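Local atomic coordinates of putative type I restriction enzyme R protein (Bacteroides fragilis NCTC 9343, PDB entry 3EVY), a protein that is probably the restriction subunit of a type I restriction-modification system, needed for ATP-dependent DNA cleavage, and is represented here by a helical fragment of its C-terminal region. Residues A[25-30]-A[74-79]; A[29-34]-A[50-55]. All coordinates share one frame; numbering follows the deposited sequence.

Contacts 1 and 2 lie about 8 Å apart between centres, each about 6 Å from the centre of the modelled chain, and both start from the C-terminal end of helix 12-30. Contact 2 passes from residues 29-34 to helix 43-63, the next long helix; contact 1 passes from residues 25-30 to residues 74-79, where the later helix 78-91 begins. The ranges share Ser29 and Tyr30, but neither touches 74-79, and Tyr30 acts in contact 2. The contacts also touch directly, with Phe27 CD1 lying 4.1 Å from Leu52 CB. One end of helix 12-30 therefore meets both later long helices or their approaches, consistent with a compact all-helical unit within the C-terminal region of the restriction subunit.

Contact 1. Residues A[25-30]-A[74-79]; sequences AEFLSY and LTIEEQ
Leu28 and Ile76 meet tip to tip, and the evidence for tight packing lies in one methyl group. Leu28 CD1 is 3.9 Å from Ile76 CG1. Leu28 CD1 also lies 3.8 Å from Thr75 CG2, whose side chain slides past that of Leu28 in the opposite direction. The first torsion of Thr75 (chi1 -60°) sets CG2 anti to the backbone N, turned to the leucine, while its main-chain N is hydrogen-bonded to Asn21 OD1 on helix 12-30. Looser is the approach of Ile76 CD1, oblique to the Phe27 ring and 4.4 Å from Phe27 CD2; that buried ring also meets Tyr84 edge-to-face. On the exposed side of the helix, Ser29 and Glu26 make no contact with 74-79. Ser29 OG instead turns back to Glu26 O at 2.6 Å, in the carbonyl plane on a lone pair, with a C=O...donor angle of 129°. The positive phi of Ile76 (78°) marks the turn in the backbone just before Glu77, the N-cap residue of helix 78-91. The arrangement is that of a small helical bundle in which the connection entering helix 78-91 is laid against helix 12-30 by apolar contacts and the bond from Thr75 N to Asn21.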
loop_
_atom_site.group_PDB
_atom_site.type_symbol
_atom_site.label_atom_id
_atom_site.label_comp_id
_atom_site.label_asym_id
_atom_site.label_seq_id
_atom_site.Cartn_x
_atom_site.Cartn_y
_atom_site.Cartn_z
ATOM N N ALA A 25 -3.928 5.303 -4.601
ATOM C CA ALA A 25 -3.719 6.312 -5.656
ATOM C C ALA A 25 -3.066 7.510 -5.032
ATOM O O ALA A 25 -2.285 8.211 -5.685
ATOM C CB ALA A 25 -5.052 6.703 -6.313
ATOM N N GLU A 26 -3.386 7.776 -3.768
ATOM C CA GLU A 26 -2.668 8.800 -3.051
ATOM C C GLU A 26 -1.232 8.404 -2.737
ATOM O O GLU A 26 -0.320 9.172 -2.998
ATOM C CB GLU A 26 -3.396 9.200 -1.776
ATOM C CG GLU A 26 -4.682 10.036 -2.107
ATOM C CD GLU A 26 -5.869 9.734 -1.192
ATOM O OE1 GLU A 26 -5.670 9.501 0.036
ATOM O OE2 GLU A 26 -7.007 9.727 -1.716
ATOM N N PHE A 27 -1.026 7.214 -2.170
ATOM C CA PHE A 27 0.338 6.656 -1.991
ATOM C C PHE A 27 1.184 6.766 -3.289
ATOM O O PHE A 27 2.312 7.213 -3.249
ATOM C CB PHE A 27 0.240 5.176 -1.607
ATOM C CG PHE A 27 1.579 4.482 -1.495
ATOM C CD1 PHE A 27 2.299 4.499 -0.316
ATOM C CD2 PHE A 27 2.096 3.782 -2.575
ATOM C CE1 PHE A 27 3.576 3.838 -0.226
ATOM C CE2 PHE A 27 3.314 3.125 -2.496
ATOM C CZ PHE A 27 4.062 3.161 -1.330
ATOM N N LEU A 28 0.644 6.299 -4.391
ATOM C CA LEU A 28 1.324 6.357 -5.700
ATOM C C LEU A 28 1.644 7.791 -6.190
ATOM O O LEU A 28 2.606 7.997 -6.917
ATOM C CB LEU A 28 0.571 5.578 -6.795
ATOM C CG LEU A 28 0.530 4.083 -6.570
ATOM C CD1 LEU A 28 -0.503 3.401 -7.504
ATOM C CD2 LEU A 28 1.925 3.456 -6.642
ATOM N N SER A 29 0.859 8.784 -5.789
ATOM C CA SER A 29 1.188 10.176 -6.184
ATOM C C SER A 29 2.392 10.702 -5.400
ATOM O O SER A 29 2.998 11.693 -5.798
ATOM C CB SER A 29 -0.019 11.096 -6.038
ATOM O OG SER A 29 -0.290 11.204 -4.654
ATOM N N TYR A 30 2.749 10.041 -4.297
ATOM C CA TYR A 30 3.940 10.391 -3.535
ATOM C C TYR A 30 5.136 9.536 -3.924
ATOM O O TYR A 30 6.261 10.051 -3.990
ATOM C CB TYR A 30 3.749 10.153 -2.030
ATOM C CG TYR A 30 3.006 11.245 -1.272
ATOM C CD1 TYR A 30 3.671 12.417 -0.816
ATOM C CD2 TYR A 30 1.645 11.097 -0.977
ATOM C CE1 TYR A 30 2.987 13.421 -0.104
ATOM C CE2 TYR A 30 0.950 12.081 -0.266
ATOM C CZ TYR A 30 1.623 13.236 0.172
ATOM O OH TYR A 30 0.892 14.187 0.869
ATOM N N LEU A 74 -7.923 -4.642 -6.466
ATOM C CA LEU A 74 -7.037 -3.669 -5.849
ATOM C C LEU A 74 -6.035 -3.021 -6.832
ATOM O O LEU A 74 -5.451 -3.718 -7.670
ATOM C CB LEU A 74 -6.182 -4.357 -4.772
ATOM C CG LEU A 74 -6.946 -5.065 -3.617
ATOM C CD1 LEU A 74 -5.920 -5.366 -2.559
ATOM C CD2 LEU A 74 -8.010 -4.076 -3.052
ATOM N N THR A 75 -5.815 -1.711 -6.660
ATOM C CA THR A 75 -4.737 -0.971 -7.321
ATOM C C THR A 75 -3.404 -1.567 -6.792
ATOM O O THR A 75 -3.337 -1.977 -5.623
ATOM C CB THR A 75 -4.808 0.522 -6.937
ATOM O OG1 THR A 75 -6.073 1.039 -7.346
ATOM C CG2 THR A 75 -3.731 1.311 -7.572
ATOM N N ILE A 76 -2.384 -1.630 -7.647
ATOM C CA ILE A 76 -1.073 -2.160 -7.317
ATOM C C ILE A 76 -1.099 -3.640 -7.324
ATOM O O ILE A 76 -1.832 -4.275 -6.515
ATOM C CB ILE A 76 -0.497 -1.648 -5.914
ATOM C CG1 ILE A 76 -0.681 -0.133 -5.773
ATOM C CG2 ILE A 76 1.032 -1.964 -5.827
ATOM C CD1 ILE A 76 -0.106 0.476 -4.440
ATOM N N GLU A 77 -0.304 -4.218 -8.198
ATOM C CA GLU A 77 -0.293 -5.666 -8.323
ATOM C C GLU A 77 0.363 -6.254 -7.067
ATOM O O GLU A 77 1.163 -5.575 -6.421
ATOM C CB GLU A 77 0.581 -6.035 -9.547
ATOM C CG GLU A 77 -0.172 -5.881 -10.854
ATOM C CD GLU A 77 0.644 -6.344 -12.038
ATOM O OE1 GLU A 77 1.839 -6.664 -11.839
ATOM O OE2 GLU A 77 0.085 -6.368 -13.174
ATOM N N GLU A 78 0.057 -7.525 -6.757
ATOM C CA GLU A 78 0.654 -8.202 -5.570
ATOM C C GLU A 78 2.157 -8.132 -5.544
ATOM O O GLU A 78 2.748 -7.743 -4.521
ATOM C CB GLU A 78 0.219 -9.664 -5.508
ATOM C CG GLU A 78 -1.156 -9.821 -4.906
ATOM C CD GLU A 78 -1.240 -9.261 -3.457
ATOM O OE1 GLU A 78 -0.334 -9.465 -2.622
ATOM O OE2 GLU A 78 -2.205 -8.557 -3.188
ATOM N N GLN A 79 2.792 -8.477 -6.678
ATOM C CA GLN A 79 4.264 -8.445 -6.762
ATOM C C GLN A 79 4.866 -7.058 -6.532
ATOM O O GLN A 79 5.784 -6.884 -5.678
ATOM C CB GLN A 79 4.748 -9.033 -8.087
ATOM C CG GLN A 79 6.305 -9.205 -8.131
ATOM C CD GLN A 79 6.863 -9.968 -6.914
ATOM O OE1 GLN A 79 6.508 -11.132 -6.673
ATOM N NE2 GLN A 79 7.705 -9.302 -6.127
#

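Contact 2. Residues A[29-34]-A[50-55]; sequences SYFPTV and VILFRA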
loop_
_atom_site.group_PDB
_atom_site.type_symbol
_atom_site.label_atom_id
_atom_site.label_comp_id
_atom_site.label_asym_id
_atom_site.label_seq_id
_atom_site.Cartn_x
_atom_site.Cartn_y
_atom_site.Cartn_z
ATOM N N SER A 29 0.859 8.784 -5.789
ATOM C CA SER A 29 1.188 10.176 -6.184
ATOM C C SER A 29 2.392 10.702 -5.400
ATOM O O SER A 29 2.998 11.693 -5.798
ATOM C CB SER A 29 -0.019 11.096 -6.038
ATOM O OG SER A 29 -0.290 11.204 -4.654
ATOM N N TYR A 30 2.749 10.041 -4.297
ATOM C CA TYR A 30 3.940 10.391 -3.535
ATOM C C TYR A 30 5.136 9.536 -3.924
ATOM O O TYR A 30 6.261 10.051 -3.990
ATOM C CB TYR A 30 3.749 10.153 -2.030
ATOM C CG TYR A 30 3.006 11.245 -1.272
ATOM C CD1 TYR A 30 3.671 12.417 -0.816
ATOM C CD2 TYR A 30 1.645 11.097 -0.977
ATOM C CE1 TYR A 30 2.987 13.421 -0.104
ATOM C CE2 TYR A 30 0.950 12.081 -0.266
ATOM C CZ TYR A 30 1.623 13.236 0.172
ATOM O OH TYR A 30 0.892 14.187 0.869
ATOM N N PHE A 31 4.917 8.242 -4.161
ATOM C CA PHE A 31 5.996 7.231 -4.409
ATOM C C PHE A 31 5.611 6.452 -5.631
ATOM O O PHE A 31 5.057 5.370 -5.528
ATOM C CB PHE A 31 6.132 6.301 -3.205
ATOM C CG PHE A 31 6.226 7.094 -1.891
ATOM C CD1 PHE A 31 7.347 7.868 -1.604
ATOM C CD2 PHE A 31 5.183 7.050 -0.975
ATOM C CE1 PHE A 31 7.375 8.645 -0.434
ATOM C CE2 PHE A 31 5.201 7.794 0.205
ATOM C CZ PHE A 31 6.293 8.582 0.489
ATOM N N PRO A 32 5.833 7.050 -6.797
ATOM C CA PRO A 32 5.362 6.478 -8.044
ATOM C C PRO A 32 5.960 5.129 -8.396
ATOM O O PRO A 32 5.339 4.405 -9.116
ATOM C CB PRO A 32 5.691 7.567 -9.080
ATOM C CG PRO A 32 6.795 8.393 -8.454
ATOM C CD PRO A 32 6.417 8.403 -6.977
ATOM N N THR A 33 7.170 4.801 -7.912
ATOM C CA THR A 33 7.832 3.571 -8.240
ATOM C C THR A 33 8.587 3.039 -7.004
ATOM O O THR A 33 8.732 3.710 -6.005
ATOM C CB THR A 33 8.911 3.776 -9.350
ATOM O OG1 THR A 33 9.870 4.732 -8.854
ATOM C CG2 THR A 33 8.262 4.294 -10.660
ATOM N N VAL A 34 9.058 1.826 -7.094
ATOM C CA VAL A 34 9.804 1.259 -5.930
ATOM C C VAL A 34 11.116 2.019 -5.740
ATOM O O VAL A 34 11.476 2.397 -4.630
ATOM C CB VAL A 34 9.952 -0.238 -6.056
ATOM C CG1 VAL A 34 10.892 -0.833 -4.953
ATOM C CG2 VAL A 34 8.534 -0.901 -5.999
ATOM N N VAL A 50 6.968 4.906 5.407
ATOM C CA VAL A 50 6.666 3.871 6.402
ATOM C C VAL A 50 5.222 3.930 6.958
ATOM O O VAL A 50 4.521 2.931 6.989
ATOM C CB VAL A 50 7.704 3.948 7.544
ATOM C CG1 VAL A 50 7.328 3.013 8.715
ATOM C CG2 VAL A 50 9.021 3.595 6.999
ATOM N N ILE A 51 4.764 5.124 7.360
ATOM C CA ILE A 51 3.435 5.279 7.942
ATOM C C ILE A 51 2.342 5.018 6.916
ATOM O O ILE A 51 1.387 4.293 7.180
ATOM C CB ILE A 51 3.344 6.680 8.587
ATOM C CG1 ILE A 51 4.199 6.661 9.864
ATOM C CG2 ILE A 51 1.914 7.054 8.892
ATOM C CD1 ILE A 51 4.654 8.074 10.408
ATOM N N LEU A 52 2.519 5.538 5.702
ATOM C CA LEU A 52 1.573 5.289 4.664
ATOM C C LEU A 52 1.564 3.830 4.290
ATOM O O LEU A 52 0.514 3.253 4.017
ATOM C CB LEU A 52 1.837 6.137 3.381
ATOM C CG LEU A 52 1.473 7.640 3.410
ATOM C CD1 LEU A 52 1.465 8.281 2.005
ATOM C CD2 LEU A 52 0.120 7.867 4.074
ATOM N N PHE A 53 2.745 3.256 4.155
ATOM C CA PHE A 53 2.742 1.922 3.676
ATOM C C PHE A 53 2.169 0.997 4.766
ATOM O O PHE A 53 1.504 0.005 4.466
ATOM C CB PHE A 53 4.122 1.461 3.287
ATOM C CG PHE A 53 4.093 0.093 2.624
ATOM C CD1 PHE A 53 3.793 -0.015 1.257
ATOM C CD2 PHE A 53 4.308 -1.058 3.371
ATOM C CE1 PHE A 53 3.755 -1.280 0.642
ATOM C CE2 PHE A 53 4.239 -2.349 2.741
ATOM C CZ PHE A 53 3.972 -2.400 1.385
ATOM N N ARG A 54 2.492 1.250 6.030
ATOM C CA ARG A 54 1.864 0.414 7.129
ATOM C C ARG A 54 0.354 0.377 7.071
ATOM O O ARG A 54 -0.267 -0.671 7.203
ATOM C CB ARG A 54 2.271 0.869 8.541
ATOM C CG ARG A 54 1.728 -0.102 9.650
ATOM C CD ARG A 54 2.272 0.262 11.008
ATOM N NE ARG A 54 1.672 -0.648 11.979
ATOM C CZ ARG A 54 1.731 -0.490 13.299
ATOM N NH1 ARG A 54 2.393 0.536 13.831
ATOM N NH2 ARG A 54 1.144 -1.393 14.074
ATOM N N ALA A 55 -0.271 1.507 6.843
ATOM C CA ALA A 55 -1.733 1.579 6.738
ATOM C C ALA A 55 -2.298 0.855 5.528
ATOM O O ALA A 55 -3.374 0.270 5.584
ATOM C CB ALA A 55 -2.235 3.133 6.684
#
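Leu52 CD1 is the point where both aromatic residues of 29-34 meet helix 43-63. Tyr30 CD2 comes to 4.1 Å from Leu52 CD1, the tyrosine side chain crossing that of the leucine at about a right angle, and the methyl lies oblique to the ring. Phe31 offers an edge instead, for Leu52 CD1 sits near the ring plane, 4.2 Å from Phe31 CE2. The touch is thus slight and wholly apolar, with 89 Å² buried in all, and the Tyr30 and Leu52 CA atoms stay 9.9 Å apart. In Leu52, chi1 of -75° sets CG anti to the carbonyl carbon, and the extended chi2 of -166° then carries CD1 to the two rings. The two aromatic residues also pack on each other, since Tyr30 CB stands 3.5 Å above one face of the Phe31 ring, offset toward its rim. Residues 25-30 and 50-55 run in nearly opposite directions, so the contact joins two antiparallel members of a helical bundle, helix 12-30 and helix 43-63, near the point where the chain leaves the first of them. Farther out, Phe31 is buried among Phe27, Phe49, which it meets edge-to-face, and Leu40, while Ser36 and Val37 touch it from the short helix 34-38. Thr33 occupies the N-cap position of that helix, its side chain capping a backbone N, and its carbonyl oxygen is hydrogen-bonded to Ser36 OG. On the other segment Phe53, next to Leu52, turns its ring to Phe81 and Tyr88 of helix 78-91.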